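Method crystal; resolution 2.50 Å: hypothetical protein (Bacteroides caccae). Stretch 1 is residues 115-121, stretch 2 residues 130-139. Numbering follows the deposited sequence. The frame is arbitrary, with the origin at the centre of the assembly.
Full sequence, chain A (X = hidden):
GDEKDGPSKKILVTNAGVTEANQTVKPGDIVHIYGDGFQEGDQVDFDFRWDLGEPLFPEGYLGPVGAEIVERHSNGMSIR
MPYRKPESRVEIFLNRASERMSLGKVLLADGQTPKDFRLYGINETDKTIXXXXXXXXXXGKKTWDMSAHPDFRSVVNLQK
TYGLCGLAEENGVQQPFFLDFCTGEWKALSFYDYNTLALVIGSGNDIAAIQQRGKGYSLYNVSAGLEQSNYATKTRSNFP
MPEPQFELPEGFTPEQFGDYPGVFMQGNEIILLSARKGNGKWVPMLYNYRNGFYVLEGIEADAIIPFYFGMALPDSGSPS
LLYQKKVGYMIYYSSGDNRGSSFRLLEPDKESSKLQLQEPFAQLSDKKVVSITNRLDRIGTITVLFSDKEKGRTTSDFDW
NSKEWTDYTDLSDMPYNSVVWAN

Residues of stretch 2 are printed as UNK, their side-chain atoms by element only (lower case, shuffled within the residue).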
# COMPACT_ATOMS: atom_id res chain seq x y z
N LYS A 115 -3.14 -0.12 20.55
CA LYS A 115 -3.87 -0.59 19.37
C LYS A 115 -4.63 -1.90 19.60
O LYS A 115 -5.41 -2.31 18.74
CB LYS A 115 -2.93 -0.75 18.18
CG LYS A 115 -2.09 0.49 17.87
CD LYS A 115 -1.24 0.29 16.62
CE LYS A 115 0.16 0.88 16.75
NZ LYS A 115 0.17 2.35 17.04
N ASP A 116 -4.42 -2.56 20.73
CA ASP A 116 -5.14 -3.80 21.04
C ASP A 116 -6.62 -3.53 21.29
O ASP A 116 -6.98 -2.56 21.96
CB ASP A 116 -4.52 -4.53 22.24
CG ASP A 116 -4.66 -3.76 23.55
OD1 ASP A 116 -4.14 -2.62 23.62
OD2 ASP A 116 -5.28 -4.29 24.50
N PHE A 117 -7.47 -4.41 20.77
CA PHE A 117 -8.91 -4.25 20.93
C PHE A 117 -9.35 -4.60 22.34
O PHE A 117 -8.93 -5.60 22.90
CB PHE A 117 -9.67 -5.10 19.90
CG PHE A 117 -9.91 -4.37 18.61
CD1 PHE A 117 -8.96 -4.40 17.60
CD2 PHE A 117 -11.06 -3.63 18.42
CE1 PHE A 117 -9.16 -3.71 16.42
CE2 PHE A 117 -11.28 -2.94 17.24
CZ PHE A 117 -10.32 -2.98 16.24
N ARG A 118 -10.21 -3.76 22.90
CA ARG A 118 -10.70 -3.90 24.27
C ARG A 118 -12.22 -3.78 24.29
O ARG A 118 -12.80 -3.06 23.47
CB ARG A 118 -10.07 -2.83 25.16
CG ARG A 118 -8.55 -2.91 25.19
CD ARG A 118 -7.90 -1.79 25.99
NE ARG A 118 -6.44 -1.93 25.96
CZ ARG A 118 -5.59 -1.09 26.55
NH1 ARG A 118 -6.03 -0.03 27.23
NH2 ARG A 118 -4.28 -1.30 26.46
N LEU A 119 -12.87 -4.49 25.20
CA LEU A 119 -14.32 -4.51 25.28
C LEU A 119 -14.80 -3.56 26.38
O LEU A 119 -14.30 -3.61 27.51
CB LEU A 119 -14.82 -5.93 25.56
CG LEU A 119 -16.32 -6.15 25.42
CD1 LEU A 119 -16.77 -6.00 23.98
CD2 LEU A 119 -16.68 -7.52 25.97
N TYR A 120 -15.75 -2.70 26.04
CA TYR A 120 -16.28 -1.70 26.95
C TYR A 120 -17.78 -1.86 27.11
O TYR A 120 -18.49 -2.10 26.14
CB TYR A 120 -15.98 -0.29 26.43
CG TYR A 120 -14.52 0.00 26.24
CD1 TYR A 120 -13.86 -0.38 25.07
CD2 TYR A 120 -13.78 0.67 27.21
CE1 TYR A 120 -12.51 -0.12 24.89
CE2 TYR A 120 -12.44 0.94 27.04
CZ TYR A 120 -11.80 0.55 25.88
OH TYR A 120 -10.47 0.82 25.70
N GLY A 121 -18.27 -1.72 28.34
CA GLY A 121 -19.71 -1.81 28.63
C GLY A 121 -20.28 -0.49 29.11
O GLY A 121 -19.59 0.29 29.77
N UNK A 130 -17.36 1.47 31.10
CA UNK A 130 -16.44 0.61 31.85
C UNK A 130 -15.67 -0.30 30.91
O UNK A 130 -16.26 -0.87 30.00
o UNK A 130 -18.78 0.12 36.17
c UNK A 130 -18.44 -0.38 35.08
c UNK A 130 -17.74 0.51 34.07
c UNK A 130 -17.21 -0.25 32.86
o UNK A 130 -18.67 -1.58 34.79
N UNK A 131 -14.37 -0.45 31.15
CA UNK A 131 -13.59 -1.44 30.41
C UNK A 131 -13.86 -2.82 30.98
O UNK A 131 -13.48 -3.11 32.10
c UNK A 131 -9.81 -1.63 29.61
c UNK A 131 -11.25 -2.08 29.65
n UNK A 131 -7.78 -1.12 32.63
c UNK A 131 -12.10 -1.14 30.48
n UNK A 131 -9.21 -1.72 30.94
n UNK A 131 -7.75 0.05 30.65
c UNK A 131 -8.25 -0.93 31.40
N UNK A 132 -14.54 -3.66 30.20
CA UNK A 132 -14.97 -4.98 30.68
C UNK A 132 -13.93 -6.05 30.42
O UNK A 132 -13.82 -7.01 31.19
c UNK A 132 -16.29 -5.37 30.01
N UNK A 133 -13.17 -5.90 29.33
CA UNK A 133 -12.14 -6.87 28.98
C UNK A 133 -10.98 -6.22 28.24
O UNK A 133 -11.17 -5.38 27.35
c UNK A 133 -11.11 -8.71 26.31
c UNK A 133 -11.21 -10.02 28.30
c UNK A 133 -10.13 -9.55 25.80
c UNK A 133 -9.70 -10.63 26.54
o UNK A 133 -8.74 -11.46 26.03
c UNK A 133 -10.23 -10.87 27.79
c UNK A 133 -11.66 -8.93 27.57
c UNK A 133 -12.72 -8.00 28.13
N UNK A 134 -9.77 -6.61 28.63
CA UNK A 134 -8.56 -6.32 27.87
C UNK A 134 -7.64 -7.51 28.08
O UNK A 134 -7.69 -8.14 29.13
c UNK A 134 -7.91 -5.04 28.36
N UNK A 135 -6.83 -7.84 27.08
CA UNK A 135 -5.95 -8.99 27.22
C UNK A 135 -4.75 -8.69 28.12
O UNK A 135 -4.48 -7.53 28.43
c UNK A 135 -4.43 -9.28 23.64
o UNK A 135 -3.77 -10.35 23.60
c UNK A 135 -4.69 -8.65 25.00
o UNK A 135 -4.88 -8.71 22.63
c UNK A 135 -5.53 -9.56 25.86
N UNK A 136 -4.04 -9.75 28.51
CA UNK A 136 -3.12 -9.70 29.65
C UNK A 136 -2.08 -8.57 29.60
O UNK A 136 -1.75 -8.05 28.52
c UNK A 136 -1.92 -11.33 31.24
o UNK A 136 -1.43 -13.45 32.22
c UNK A 136 -2.32 -12.69 31.76
o UNK A 136 -3.52 -13.00 31.73
c UNK A 136 -2.43 -11.06 29.83
N UNK A 137 -1.59 -8.20 30.78
CA UNK A 137 -0.64 -7.10 31.00
C UNK A 137 -1.28 -5.74 30.72
O UNK A 137 -0.59 -4.82 30.28
c UNK A 137 1.24 -8.67 30.32
c UNK A 137 0.68 -7.26 30.20
o UNK A 137 0.47 -6.93 28.81
N UNK A 138 -2.58 -5.61 30.99
CA UNK A 138 -3.27 -4.34 30.81
C UNK A 138 -3.91 -3.87 32.11
O UNK A 138 -4.68 -4.61 32.73
c UNK A 138 -4.33 -4.42 29.69
c UNK A 138 -5.21 -3.18 29.69
c UNK A 138 -3.64 -4.58 28.33
N UNK A 139 -3.56 -2.65 32.52
CA UNK A 139 -4.23 -1.92 33.61
C UNK A 139 -3.86 -0.42 33.51
O UNK A 139 -2.97 0.05 34.22
o UNK A 139 -4.25 -3.86 35.10
c UNK A 139 -3.88 -2.48 35.01
c UNK A 139 -4.62 -1.71 36.11

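At position 130 the side chain is three carbons in a row, the third bearing two oxygens: a carboxylate set off from CA by two methylenes. The CB lies 3.9 Å from Gly121 O. This is Glu130. Its backbone does the pairing. Gly121 N donates to Glu130 O at 2.7 Å, Glu130 N returns the bond to Gly121 O at 2.9 Å, and Tyr120 CA lies 3.2 Å from Glu130 O in a CA-H...O contact.

Position 131 has three carbons, a nitrogen, then a carbon holding two more nitrogens. Its CA sits 3.8 Å from Tyr120 CD2, and one terminal nitrogen approaches the Arg118 guanidinium. The guanidinium of its own makes it Arg131. It shares one face of the sheet with Tyr120 as a non-hydrogen-bonded pair. Farther out, Arg131 NH1 comes within 3.8 Å of Arg118 NH1, a close approach of like charges with no hydrogen bond between them.

Position 132 shows a single carbon and nothing beyond it. This CB points toward stretch 1 and lies 4.5 Å from Gly121 N, hence Ala132. Ala132 N donates to Leu119 O at 2.7 Å, and its psi of -33° departs from the extended values of its neighbours.

Position 133 has one carbon leading to a six-carbon ring that bears one oxygen. Its CB packs 3.9 Å from Leu119 CB on the same face. This is Tyr133. Leu119 N donates to Tyr133 O at 2.9 Å, while Tyr133 N reaches Leu119 O at 3.1 Å.

At position 134 a single carbon, CB, rests 3.9 Å from Arg118 CG, against the aliphatic part of that long side chain; this is Ala134.

Position 135 has three carbons ending in two oxygens. Its CB points sideways, but the chain end comes nearer, bringing one oxygen close to Asp116. This is Glu135, with OE2 4.2 Å from Asp116 CB.

Position 136 has the same three carbons and two oxygens, but the side chain is out of reach of stretch 1: Glu136.

Position 137 has a carbon carrying one oxygen and one carbon, and it too stays clear of stretch 1: Thr137. Its OG1 donates to Glu136 O at 2.5 Å.

Position 138 has a carbon bearing two carbons. Pointing toward stretch 1, it lays one of them over one face of the Arg118 guanidinium. This is the branched apolar Val138, whose CG1 is 3.8 Å from Arg118 CZ.

Position 139 has a carbon with one oxygen and one carbon; it is poorly ordered and points away. This is Thr139, which donates from OG1 to Val138 O at 2.5 Å.

The contact works first through backbone. Antiparallel pairing fixes the strands, and a beta bulge shifts the register by one between Leu119 and Tyr120, so that Leu119 O accepts from two successive amides, Ala132 N and Tyr133 N. Beyond the pairing, the rule is to hold a charge in place before packing against it: Arg118 NE forms a salt bridge to Asp116 OD2 at 3.0 Å within stretch 1, and the guanidinium so anchored offers a flat face to Val138. In all, 542 Å² is buried, with no side-chain hydrogen bond across the stretches.

Stretch 2 130-139: ERAYAEETVT
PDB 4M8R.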